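PDB 3TZL: tryptophan--tRNA ligase from Campylobacter jejuni subsp. jejuni, which probably catalyses the ATP-dependent attachment of tryptophan to its cognate tRNA, as a homodimeric class I aminoacyl-tRNA synthetase. Local coordinates for residues S96-M101 with L161-E166; G187-K192 with Y197-D202. All coordinates share one frame; numbering follows the deposited sequence.

Interaction 1: S96-M101 with L161-E166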
loop_
_atom_site.group_PDB
_atom_site.type_symbol
_atom_site.label_atom_id
_atom_site.label_comp_id
_atom_site.label_asym_id
_atom_site.label_seq_id
_atom_site.Cartn_x
_atom_site.Cartn_y
_atom_site.Cartn_z
ATOM N N SER B 96 6.774 -5.172 0.040
ATOM C CA SER B 96 7.554 -4.249 0.857
ATOM C C SER B 96 8.384 -5.006 1.881
ATOM O O SER B 96 9.445 -4.547 2.287
ATOM C CB SER B 96 6.658 -3.240 1.555
ATOM O OG SER B 96 6.159 -2.300 0.624
ATOM N N GLN B 97 7.897 -6.170 2.292
ATOM C CA GLN B 97 8.587 -6.972 3.288
ATOM C C GLN B 97 9.837 -7.592 2.702
ATOM O O GLN B 97 10.728 -8.012 3.434
ATOM C CB GLN B 97 7.653 -8.055 3.844
ATOM C CG GLN B 97 6.221 -7.555 4.135
ATOM C CD GLN B 97 6.183 -6.260 4.939
ATOM O OE1 GLN B 97 7.069 -5.982 5.754
ATOM N NE2 GLN B 97 5.161 -5.454 4.697
ATOM N N PHE B 98 9.900 -7.637 1.373
ATOM C CA PHE B 98 11.037 -8.203 0.672
ATOM C C PHE B 98 11.866 -7.135 -0.014
ATOM O O PHE B 98 12.714 -7.439 -0.843
ATOM C CB PHE B 98 10.565 -9.207 -0.376
ATOM C CG PHE B 98 9.871 -10.406 0.197
ATOM C CD1 PHE B 98 10.595 -11.552 0.542
ATOM C CD2 PHE B 98 8.493 -10.410 0.347
ATOM C CE1 PHE B 98 9.954 -12.670 1.047
ATOM C CE2 PHE B 98 7.835 -11.531 0.843
ATOM C CZ PHE B 98 8.569 -12.662 1.197
ATOM N N THR B 99 11.623 -5.878 0.314
ATOM C CA THR B 99 12.357 -4.794 -0.325
ATOM C C THR B 99 13.333 -4.150 0.667
ATOM O O THR B 99 12.899 -3.492 1.603
ATOM C CB THR B 99 11.372 -3.723 -0.851
ATOM O OG1 THR B 99 10.435 -4.337 -1.745
ATOM C CG2 THR B 99 12.125 -2.591 -1.591
ATOM N N PRO B 100 14.648 -4.346 0.479
ATOM C CA PRO B 100 15.577 -3.640 1.376
ATOM C C PRO B 100 15.550 -2.142 1.098
ATOM O O PRO B 100 15.450 -1.743 -0.064
ATOM C CB PRO B 100 16.967 -4.204 0.998
ATOM C CG PRO B 100 16.697 -5.388 0.062
ATOM C CD PRO B 100 15.349 -5.113 -0.571
HETATM N N MSE B 101 15.660 -1.339 2.151
HETATM C CA MSE B 101 15.659 0.117 2.049
HETATM C C MSE B 101 16.643 0.683 1.023
HETATM O O MSE B 101 16.288 1.591 0.272
HETATM C CB MSE B 101 15.925 0.744 3.423
HETATM C CG MSE B 101 14.721 0.710 4.345
HETATM SE SE MSE B 101 13.180 1.756 3.696
HETATM C CE MSE B 101 13.839 3.510 4.223
ATOM N N LEU B 161 13.278 -11.932 -7.140
ATOM C CA LEU B 161 14.318 -12.884 -6.782
ATOM C C LEU B 161 14.333 -13.166 -5.282
ATOM O O LEU B 161 14.448 -14.318 -4.865
ATOM C CB LEU B 161 15.678 -12.390 -7.259
ATOM C CG LEU B 161 16.008 -12.731 -8.714
ATOM C CD1 LEU B 161 17.140 -11.849 -9.243
ATOM C CD2 LEU B 161 16.376 -14.218 -8.818
ATOM N N LYS B 162 14.209 -12.118 -4.474
ATOM C CA LYS B 162 14.134 -12.289 -3.030
ATOM C C LYS B 162 12.919 -13.126 -2.639
ATOM O O LYS B 162 13.030 -14.049 -1.831
ATOM C CB LYS B 162 14.111 -10.937 -2.319
ATOM C CG LYS B 162 14.560 -11.015 -0.857
ATOM C CD LYS B 162 14.958 -9.636 -0.316
ATOM C CE LYS B 162 15.167 -9.627 1.202
ATOM N NZ LYS B 162 16.240 -10.550 1.624
ATOM N N VAL B 163 11.766 -12.821 -3.235
ATOM C CA VAL B 163 10.541 -13.539 -2.909
ATOM C C VAL B 163 10.660 -15.015 -3.286
ATOM O O VAL B 163 10.335 -15.898 -2.486
ATOM C CB VAL B 163 9.302 -12.903 -3.577
ATOM C CG1 VAL B 163 8.103 -13.808 -3.433
ATOM C CG2 VAL B 163 9.000 -11.512 -2.978
ATOM N N ASN B 164 11.155 -15.268 -4.499
ATOM C CA ASN B 164 11.326 -16.619 -5.003
ATOM C C ASN B 164 12.323 -17.403 -4.163
ATOM O O ASN B 164 12.198 -18.614 -4.010
ATOM C CB ASN B 164 11.819 -16.614 -6.467
ATOM C CG ASN B 164 10.746 -16.174 -7.466
ATOM O OD1 ASN B 164 9.580 -16.003 -7.122
ATOM N ND2 ASN B 164 11.152 -15.997 -8.717
ATOM N N ASN B 165 13.330 -16.711 -3.642
ATOM C CA ASN B 165 14.315 -17.360 -2.781
ATOM C C ASN B 165 13.683 -17.856 -1.488
ATOM O O ASN B 165 14.113 -18.849 -0.918
ATOM C CB ASN B 165 15.467 -16.413 -2.454
ATOM C CG ASN B 165 16.650 -16.607 -3.363
ATOM O OD1 ASN B 165 16.894 -17.711 -3.856
ATOM N ND2 ASN B 165 17.401 -15.534 -3.593
ATOM N N GLU B 166 12.657 -17.153 -1.031
ATOM C CA GLU B 166 12.026 -17.489 0.235
ATOM C C GLU B 166 10.861 -18.476 0.081
ATOM O O GLU B 166 10.665 -19.332 0.945
ATOM C CB GLU B 166 11.557 -16.218 0.950
ATOM C CG GLU B 166 10.833 -16.476 2.274
ATOM C CD GLU B 166 11.768 -16.915 3.391
ATOM O OE1 GLU B 166 12.990 -16.715 3.261
ATOM O OE2 GLU B 166 11.279 -17.456 4.397
#
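Phe98 pushes its ring against the last turns of helix 150-167, and Val163 meets it with one methyl group. The apolar part of the contact is mainly this pair: Val163 CG2 sits over one face of the ring, 3.7 Å from the centroid and 21° off the normal, a CH-pi contact. The methyl is displaced toward the rim on the CB side, so its closest approaches are to Phe98 CG and CD2, both at 3.5 Å. It reaches the ring because CG2 lies anti to the carbonyl carbon of Val163 while CG1 takes the place anti to the backbone N. Farther along the helix, Glu166 touches with its aliphatic stem, CB lying near the ring plane at the edge, 3.9 Å from Phe98 CE1.

Ser96 to Thr99 form a type I beta turn where the chain leaves helix 87-96, and with Phe98 at its third position the turn presents the ring to a helix some 60 residues on in the catalytic domain. Trp167 adds an edge-to-face ring contact to Phe98, and Gln51 of the second subunit packs on it too, so the 96-101 side of the contact is part of the dimer interface.

The other part of the contact is packing against the backbone: Lys162 lays its methylenes alongside the carbonyl of Phe98, with CD 3.2 Å from Phe98 O; the chain runs extended as far as CE and bends only at chi4 (60°), where NZ turns off.

Interaction 2: G187-K192 with Y197-D202; sequences GTDGAK and YQNTID
Asn199 reaches into the turn formed by residues 187-192 and uses both N-H groups of its amide there. ND2 gives one hydrogen to Asp189 OD1 at 3.0 Å and the other to Lys192 O, also at 3.0 Å and nearly straight at 177°. Both acceptors lie close to the amide plane, yet neither is met in its own plane: ND2 meets Asp189 OD1 from above the carboxylate plane, the two flat groups standing 84° apart, and meets Lys192 O from above its carbonyl plane. The backbone of Asn199 is tied in as well, with Thr188 N donating to Asn199 O at 2.9 Å and Thr188 OG1 adding a weak bond to the same oxygen. Beside this, Tyr197 turns the CD2 edge of its ring to Lys192 O, 3.2 Å away.

Further bonds fix both the acceptors and the amide. Ala191 N donates to Asp189 OD1 at 2.9 Å, closing an Asx turn, and reaches that oxygen from the face opposite Asn199 ND2. Residues 187-190 make a type I beta turn, with Gly190 N donating to Gly187 O; Gly187 N donates in addition to Ala191 O. With chi1 at 65°, Asn199 CG sits between its own backbone N and carbonyl carbon, and the amide's OD1 takes the N-H of Ser194.

Lys192 and Ser194 belong to the KMSKS motif of class I synthetases, and both line the ADP pocket. One side chain thus clasps the motif loop, its amide N-H groups and oxygen all engaged, which is consistent with Asn199 fixing the loop's shape beside the nucleotide.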
loop_
_atom_site.group_PDB
_atom_site.type_symbol
_atom_site.label_atom_id
_atom_site.label_comp_id
_atom_site.label_asym_id
_atom_site.label_seq_id
_atom_site.Cartn_x
_atom_site.Cartn_y
_atom_site.Cartn_z
ATOM N N GLY B 187 9.128 19.595 -33.650
ATOM C CA GLY B 187 8.129 20.541 -33.188
ATOM C C GLY B 187 8.013 21.740 -34.102
ATOM O O GLY B 187 8.797 21.900 -35.047
ATOM N N THR B 188 7.034 22.593 -33.813
ATOM C CA THR B 188 6.727 23.759 -34.643
ATOM C C THR B 188 7.902 24.724 -34.802
ATOM O O THR B 188 7.857 25.624 -35.635
ATOM C CB THR B 188 5.527 24.543 -34.064
ATOM O OG1 THR B 188 5.820 24.939 -32.718
ATOM C CG2 THR B 188 4.275 23.676 -34.049
ATOM N N ASP B 189 8.947 24.531 -34.002
ATOM C CA ASP B 189 10.067 25.472 -33.939
ATOM C C ASP B 189 11.384 24.879 -34.414
ATOM O O ASP B 189 12.422 25.529 -34.328
ATOM C CB ASP B 189 10.236 26.016 -32.512
ATOM C CG ASP B 189 10.666 24.942 -31.506
ATOM O OD1 ASP B 189 10.684 23.739 -31.855
ATOM O OD2 ASP B 189 10.978 25.307 -30.352
ATOM N N GLY B 190 11.346 23.641 -34.893
ATOM C CA GLY B 190 12.542 22.985 -35.383
ATOM C C GLY B 190 13.171 22.056 -34.364
ATOM O O GLY B 190 13.911 21.142 -34.724
ATOM N N ALA B 191 12.873 22.286 -33.088
ATOM C CA ALA B 191 13.403 21.450 -32.019
ATOM C C ALA B 191 12.496 20.248 -31.818
ATOM O O ALA B 191 11.338 20.274 -32.233
ATOM C CB ALA B 191 13.518 22.247 -30.732
ATOM N N LYS B 192 13.022 19.200 -31.190
ATOM C CA LYS B 192 12.229 18.016 -30.869
ATOM C C LYS B 192 10.924 18.434 -30.226
ATOM O O LYS B 192 10.928 19.225 -29.287
ATOM C CB LYS B 192 12.995 17.097 -29.921
ATOM C CG LYS B 192 12.139 16.061 -29.215
ATOM C CD LYS B 192 12.976 15.165 -28.301
ATOM C CE LYS B 192 12.114 14.091 -27.641
ATOM N NZ LYS B 192 12.901 12.863 -27.336
ATOM N N TYR B 197 8.660 22.574 -24.352
ATOM C CA TYR B 197 9.037 23.571 -25.346
ATOM C C TYR B 197 7.856 24.375 -25.876
ATOM O O TYR B 197 8.050 25.417 -26.501
ATOM C CB TYR B 197 9.731 22.888 -26.522
ATOM C CG TYR B 197 11.125 22.390 -26.223
ATOM C CD1 TYR B 197 11.950 23.062 -25.330
ATOM C CD2 TYR B 197 11.621 21.252 -26.845
ATOM C CE1 TYR B 197 13.232 22.611 -25.062
ATOM C CE2 TYR B 197 12.898 20.791 -26.584
ATOM C CZ TYR B 197 13.700 21.474 -25.692
ATOM O OH TYR B 197 14.972 21.015 -25.432
ATOM N N GLN B 198 6.644 23.881 -25.635
ATOM C CA GLN B 198 5.426 24.478 -26.186
ATOM C C GLN B 198 5.508 24.563 -27.710
ATOM O O GLN B 198 5.127 25.569 -28.326
ATOM C CB GLN B 198 5.163 25.856 -25.572
ATOM C CG GLN B 198 5.128 25.863 -24.044
ATOM C CD GLN B 198 5.115 27.270 -23.472
ATOM O OE1 GLN B 198 6.117 27.984 -23.525
ATOM N NE2 GLN B 198 3.973 27.679 -22.933
ATOM N N ASN B 199 6.017 23.498 -28.313
ATOM C CA ASN B 199 6.172 23.450 -29.753
ATOM C C ASN B 199 5.354 22.308 -30.356
ATOM O O ASN B 199 5.719 21.759 -31.398
ATOM C CB ASN B 199 7.657 23.306 -30.113
ATOM C CG ASN B 199 8.252 21.988 -29.644
ATOM O OD1 ASN B 199 7.594 21.185 -28.971
ATOM N ND2 ASN B 199 9.506 21.751 -30.013
ATOM N N THR B 200 4.259 21.945 -29.688
ATOM C CA THR B 200 3.547 20.717 -30.025
ATOM C C THR B 200 2.448 20.899 -31.072
ATOM O O THR B 200 1.997 21.996 -31.339
ATOM C CB THR B 200 2.943 20.036 -28.760
ATOM O OG1 THR B 200 1.888 20.843 -28.223
ATOM C CG2 THR B 200 4.004 19.854 -27.694
ATOM N N ILE B 201 2.041 19.790 -31.670
ATOM C CA ILE B 201 0.805 19.726 -32.434
ATOM C C ILE B 201 -0.046 18.644 -31.782
ATOM O O ILE B 201 0.323 17.465 -31.783
ATOM C CB ILE B 201 1.062 19.408 -33.900
ATOM C CG1 ILE B 201 1.694 20.613 -34.588
ATOM C CG2 ILE B 201 -0.239 19.048 -34.611
ATOM C CD1 ILE B 201 2.202 20.309 -35.971
ATOM N N ASP B 202 -1.163 19.065 -31.194
ATOM C CA ASP B 202 -1.999 18.185 -30.383
ATOM C C ASP B 202 -3.001 17.391 -31.222
ATOM O O ASP B 202 -3.408 17.813 -32.311
ATOM C CB ASP B 202 -2.718 18.984 -29.284
ATOM C CG ASP B 202 -1.746 19.734 -28.376
ATOM O OD1 ASP B 202 -0.614 19.257 -28.176
ATOM O OD2 ASP B 202 -2.113 20.812 -27.868
#

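Interactions 1 and 2 lie on opposite sides of the chain's centre, with nearest atoms about 30 Å apart, and share no helix or loop. Each mixes buried and exposed residues, but the buried part differs: in interaction 1 it is an aromatic ring and a methyl, in interaction 2 an amide surrounded by hydrogen-bond partners. The first joins a turn to a helix distant in sequence, with its turn taking part in the dimer interface and away from the annotated sites. The second folds one loop back on itself across four intervening residues, touches no other chain, and borders the ADP pocket. Apolar packing and directed polar bonds thus divide between the two places.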